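Local coordinates for ribosomal RNA small subunit methyltransferase D (Escherichia coli, PDB 2FPO), which methylates N2 of guanine 966 of 16S rRNA in the assembled 30S particle, using S-adenosyl-L-methionine as the methyl donor, at residues I14-G19 with G69-S74; D60-S65 with V126-P131. All blocks are in the same frame, centred on the assembly; numbering follows the deposited sequence.

Interaction 1. Residues I14-G19 with G69-S74; sequences IRIIGG and GLEALS
The carboxylate oxygen OE1 of Glu-71 is held by two donors, one a backbone amide and the other an arginine. Ile-17 N donates to Glu-71 OE1 at 3.0 Å, nearly straight at 162°; the oxygen uses its syn lone pair. Arg-42 of helix 39-53 forms a salt bridge to the same oxygen. The other oxygen, Glu-71 OE2, takes a weak bond from Gly-18 N at 2.8 Å, bent to 115°, and a salt bridge from Arg-75. The Glu-71 chain leaves the helix with CG anti to the backbone N and then bends at chi2 (76°), which turns the carboxylate onto the 17-18 backbone. Ile-17 CG1 lies 3.3 Å from Glu-71 OE1. One turn on, Ser-74 OG bonds to Gly-18 O, modelled very short and of doubtful exact length, and Trp-21 N also bonds to OG. Ile-16 packs beside these bonds: its CD1 meets Leu-70 CB at 4.2 Å. An alanine in place of Glu-71 would probably leave Ile-17 N without its acceptor and Arg-42 and Arg-75 without a shared counter-charge. Two arginines, one good amide bond and one weak one surround the buried carboxylate. They would probably favour its ionised form, and they tie residues 17-18 to helix 67-74.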
loop_
_atom_site.group_PDB
_atom_site.type_symbol
_atom_site.label_atom_id
_atom_site.label_comp_id
_atom_site.label_asym_id
_atom_site.label_seq_id
_atom_site.Cartn_x
_atom_site.Cartn_y
_atom_site.Cartn_z
ATOM N N ILE A 14 16.443 2.300 1.613
ATOM C CA ILE A 14 15.401 1.712 0.768
ATOM C C ILE A 14 15.898 1.821 -0.662
ATOM O O ILE A 14 16.350 2.890 -1.077
ATOM C CB ILE A 14 14.037 2.475 0.937
ATOM C CG1 ILE A 14 13.333 2.052 2.222
ATOM C CG2 ILE A 14 13.080 2.243 -0.238
ATOM C CD1 ILE A 14 13.365 0.572 2.540
ATOM N N ARG A 15 15.846 0.726 -1.420
ATOM C CA ARG A 15 16.174 0.835 -2.840
ATOM C C ARG A 15 14.897 0.715 -3.670
ATOM O O ARG A 15 14.103 -0.188 -3.450
ATOM C CB ARG A 15 17.254 -0.172 -3.274
ATOM C CG ARG A 15 17.971 0.256 -4.568
ATOM C CD ARG A 15 18.905 -0.831 -5.151
ATOM N NE ARG A 15 18.298 -2.160 -5.061
ATOM C CZ ARG A 15 18.677 -3.231 -5.752
ATOM N NH1 ARG A 15 19.677 -3.162 -6.633
ATOM N NH2 ARG A 15 18.036 -4.381 -5.560
ATOM N N ILE A 16 14.692 1.674 -4.575
ATOM C CA ILE A 16 13.612 1.629 -5.546
ATOM C C ILE A 16 14.062 0.733 -6.718
ATOM O O ILE A 16 15.045 1.015 -7.408
ATOM C CB ILE A 16 13.183 3.031 -6.008
ATOM C CG1 ILE A 16 12.521 3.792 -4.834
ATOM C CG2 ILE A 16 12.216 2.923 -7.193
ATOM C CD1 ILE A 16 12.202 5.239 -5.105
ATOM N N ILE A 17 13.352 -0.368 -6.914
ATOM C CA ILE A 17 13.846 -1.371 -7.848
ATOM C C ILE A 17 13.323 -1.222 -9.272
ATOM O O ILE A 17 13.827 -1.889 -10.171
ATOM C CB ILE A 17 13.630 -2.804 -7.327
ATOM C CG1 ILE A 17 12.171 -3.032 -6.994
ATOM C CG2 ILE A 17 14.546 -3.087 -6.123
ATOM C CD1 ILE A 17 11.756 -4.450 -7.140
ATOM N N GLY A 18 12.329 -0.350 -9.472
ATOM C CA GLY A 18 11.753 -0.144 -10.795
ATOM C C GLY A 18 11.324 1.273 -11.116
ATOM O O GLY A 18 11.285 2.140 -10.241
ATOM N N GLY A 19 10.980 1.489 -12.382
ATOM C CA GLY A 19 10.446 2.755 -12.891
ATOM C C GLY A 19 11.433 3.909 -13.042
ATOM O O GLY A 19 12.631 3.714 -13.232
ATOM N N GLY A 69 4.543 2.721 -1.589
ATOM C CA GLY A 69 4.094 3.967 -2.222
ATOM C C GLY A 69 5.120 4.578 -3.175
ATOM O O GLY A 69 4.769 5.057 -4.248
ATOM N N LEU A 70 6.388 4.545 -2.774
ATOM C CA LEU A 70 7.491 5.080 -3.575
ATOM C C LEU A 70 7.780 4.307 -4.856
ATOM O O LEU A 70 8.026 4.873 -5.927
ATOM C CB LEU A 70 8.755 5.201 -2.718
ATOM C CG LEU A 70 8.647 6.298 -1.646
ATOM C CD1 LEU A 70 9.860 6.263 -0.727
ATOM C CD2 LEU A 70 8.516 7.651 -2.311
ATOM N N GLU A 71 7.754 2.998 -4.745
ATOM C CA GLU A 71 7.836 2.140 -5.920
ATOM C C GLU A 71 6.634 2.405 -6.858
ATOM O O GLU A 71 6.804 2.458 -8.081
ATOM C CB GLU A 71 7.906 0.693 -5.414
ATOM C CG GLU A 71 8.244 -0.363 -6.395
ATOM C CD GLU A 71 9.700 -0.396 -6.750
ATOM O OE1 GLU A 71 10.580 -0.360 -5.842
ATOM O OE2 GLU A 71 9.942 -0.454 -7.965
ATOM N N ALA A 72 5.428 2.608 -6.289
ATOM C CA ALA A 72 4.243 2.949 -7.099
ATOM C C ALA A 72 4.437 4.252 -7.865
ATOM O O ALA A 72 4.226 4.289 -9.070
ATOM C CB ALA A 72 2.916 2.963 -6.242
ATOM N N LEU A 73 4.911 5.305 -7.198
ATOM C CA LEU A 73 5.176 6.564 -7.861
ATOM C C LEU A 73 6.250 6.466 -8.940
ATOM O O LEU A 73 6.164 7.121 -9.983
ATOM C CB LEU A 73 5.563 7.641 -6.839
ATOM C CG LEU A 73 4.384 8.005 -5.936
ATOM C CD1 LEU A 73 4.928 8.539 -4.590
ATOM C CD2 LEU A 73 3.368 8.986 -6.599
ATOM N N SER A 74 7.268 5.666 -8.669
ATOM C CA SER A 74 8.341 5.482 -9.621
ATOM C C SER A 74 7.793 4.932 -10.952
ATOM O O SER A 74 8.186 5.384 -12.035
ATOM C CB SER A 74 9.396 4.546 -9.039
ATOM O OG SER A 74 10.529 4.493 -9.887
#

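Interaction 2. Residues D60-S65 with V126-P131; sequences DCFAGS and VFVDPP
The ends of two neighbouring parallel strands, 57-60 and 123-128, meet here in the central sheet of the Rossmann-like methyltransferase fold. Asp-60 pairs with Phe-127, and Cys-61 N donates to Phe-127 O at 3.1 Å, close to the C=O axis (164°). Beyond this bond the backbones no longer pair directly, and a water bridges them. The water lies 3.0 Å from Asp-60 OD1 and accepts from Asp-129 N, 2.8 Å from the water oxygen; its bonds to Phe-62 N and Phe-127 O are weak. Asp-60 CG is anti to the backbone N (chi1 -163°), which brings OD1 to the water and within 3.7 Å of Phe-127 CB. The carboxylate and the Phe-127 ring are turned 58° apart. Cys-61 SG touches Val-126 CG1 at 3.7 Å. Phe-62 reaches across to the Asp-Pro-Pro turn. Pro-130 CB lies over one face of its ring in a CH-pi contact, 3.8 Å from the centroid. Val-128 CG1 approaches the ring edge, and Pro-131 CD meets Phe-62 CD1 at 3.7 Å. Residues 62-65 match the glycine-containing AdoMet loop, and Asp-129, Pro-130 and Pro-131 begin a (D/N)PP(Y/F) motif of amino-methyltransferases, so the loops after both strands probably form part of the cofactor and target-base site.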
loop_
_atom_site.group_PDB
_atom_site.type_symbol
_atom_site.label_atom_id
_atom_site.label_comp_id
_atom_site.label_asym_id
_atom_site.label_seq_id
_atom_site.Cartn_x
_atom_site.Cartn_y
_atom_site.Cartn_z
ATOM N N ASP A 60 -1.667 3.982 0.440
ATOM C CA ASP A 60 -0.897 3.082 1.306
ATOM C C ASP A 60 -1.332 3.322 2.764
ATOM O O ASP A 60 -1.016 4.380 3.342
ATOM C CB ASP A 60 0.586 3.371 1.130
ATOM C CG ASP A 60 1.493 2.251 1.654
ATOM O OD1 ASP A 60 1.092 1.447 2.522
ATOM O OD2 ASP A 60 2.638 2.204 1.198
ATOM N N CYS A 61 -2.038 2.339 3.338
ATOM C CA CYS A 61 -2.642 2.484 4.676
ATOM C C CYS A 61 -1.669 2.515 5.846
ATOM O O CYS A 61 -2.037 3.035 6.913
ATOM C CB CYS A 61 -3.702 1.409 4.927
ATOM S SG CYS A 61 -5.087 1.518 3.750
ATOM N N PHE A 62 -0.485 1.915 5.672
ATOM C CA PHE A 62 0.554 1.829 6.723
ATOM C C PHE A 62 1.834 1.948 5.940
ATOM O O PHE A 62 2.521 0.931 5.671
ATOM C CB PHE A 62 0.534 0.468 7.496
ATOM C CG PHE A 62 -0.823 0.097 8.027
ATOM C CD1 PHE A 62 -1.223 0.508 9.294
ATOM C CD2 PHE A 62 -1.714 -0.631 7.232
ATOM C CE1 PHE A 62 -2.545 0.204 9.764
ATOM C CE2 PHE A 62 -3.015 -0.951 7.673
ATOM C CZ PHE A 62 -3.428 -0.550 8.953
ATOM N N ALA A 63 2.143 3.173 5.535
ATOM C CA ALA A 63 3.201 3.386 4.527
ATOM C C ALA A 63 4.612 3.089 5.034
ATOM O O ALA A 63 5.469 2.694 4.245
ATOM C CB ALA A 63 3.106 4.789 3.914
ATOM N N GLY A 64 4.843 3.259 6.332
ATOM C CA GLY A 64 6.156 2.941 6.957
ATOM C C GLY A 64 7.335 3.601 6.241
ATOM O O GLY A 64 7.419 4.845 6.126
ATOM N N SER A 65 8.218 2.770 5.711
ATOM C CA SER A 65 9.385 3.235 4.927
ATOM C C SER A 65 8.993 3.899 3.580
ATOM O O SER A 65 9.790 4.609 2.968
ATOM C CB SER A 65 10.340 2.054 4.701
ATOM O OG SER A 65 9.620 0.995 4.089
ATOM N N VAL A 126 -4.741 -0.255 -3.480
ATOM C CA VAL A 126 -4.552 -0.023 -2.029
ATOM C C VAL A 126 -3.624 -1.066 -1.437
ATOM O O VAL A 126 -3.743 -2.270 -1.741
ATOM C CB VAL A 126 -5.911 0.014 -1.244
ATOM C CG1 VAL A 126 -5.721 0.317 0.263
ATOM C CG2 VAL A 126 -6.869 1.018 -1.863
ATOM N N PHE A 127 -2.691 -0.589 -0.612
ATOM C CA PHE A 127 -1.733 -1.441 0.082
ATOM C C PHE A 127 -2.115 -1.552 1.560
ATOM O O PHE A 127 -2.230 -0.537 2.257
ATOM C CB PHE A 127 -0.310 -0.893 -0.020
ATOM C CG PHE A 127 0.143 -0.624 -1.444
ATOM C CD1 PHE A 127 0.443 -1.683 -2.317
ATOM C CD2 PHE A 127 0.311 0.677 -1.891
ATOM C CE1 PHE A 127 0.855 -1.416 -3.658
ATOM C CE2 PHE A 127 0.736 0.951 -3.224
ATOM C CZ PHE A 127 1.002 -0.100 -4.103
ATOM N N VAL A 128 -2.270 -2.798 2.010
ATOM C CA VAL A 128 -2.654 -3.137 3.397
ATOM C C VAL A 128 -1.639 -4.115 3.989
ATOM O O VAL A 128 -1.801 -5.343 3.964
ATOM C CB VAL A 128 -4.105 -3.704 3.494
ATOM C CG1 VAL A 128 -4.536 -3.859 4.978
ATOM C CG2 VAL A 128 -5.082 -2.849 2.707
ATOM N N ASP A 129 -0.582 -3.552 4.550
ATOM C CA ASP A 129 0.449 -4.340 5.186
ATOM C C ASP A 129 0.602 -3.776 6.600
ATOM O O ASP A 129 1.505 -3.001 6.861
ATOM C CB ASP A 129 1.759 -4.229 4.402
ATOM C CG ASP A 129 2.911 -4.969 5.085
ATOM O OD1 ASP A 129 2.655 -5.976 5.805
ATOM O OD2 ASP A 129 4.069 -4.526 4.926
ATOM N N PRO A 130 -0.325 -4.131 7.512
ATOM C CA PRO A 130 -0.199 -3.542 8.850
ATOM C C PRO A 130 0.987 -4.052 9.684
ATOM O O PRO A 130 1.466 -5.186 9.446
ATOM C CB PRO A 130 -1.560 -3.863 9.503
ATOM C CG PRO A 130 -2.020 -5.106 8.791
ATOM C CD PRO A 130 -1.522 -4.983 7.377
ATOM N N PRO A 131 1.462 -3.233 10.661
ATOM C CA PRO A 131 2.593 -3.611 11.502
ATOM C C PRO A 131 2.265 -4.851 12.335
ATOM O O PRO A 131 3.146 -5.639 12.666
ATOM C CB PRO A 131 2.816 -2.353 12.394
ATOM C CG PRO A 131 1.481 -1.703 12.444
ATOM C CD PRO A 131 0.946 -1.898 11.032
HETATM O O HOH W 1 0.297 -0.981 4.013
#

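The two contacts lie about 14 Å apart, centre to centre, and their segments alternate along the chain: 14-19, 60-65, 69-74, 126-131. Helix 67-74 joins them. It begins just after the 60-65 loop and supplies one side of interaction 1. They also touch: Asp-60 OD2 makes a weak hydrogen bond with Gly-69 N, and Ala-72 CB packs against the Phe-127 ring. Ile-14 and Leu-70 both pack against Ser-65. Interaction 2 sits near the centre of the chain, where strands 57-60 and 123-128 of the seven-stranded sheet end. Interaction 1 lies further out, where residues 14-19 pack on the helix. The helix after the probable cofactor loop thus contacts both the N-terminal strand region and the core sheet.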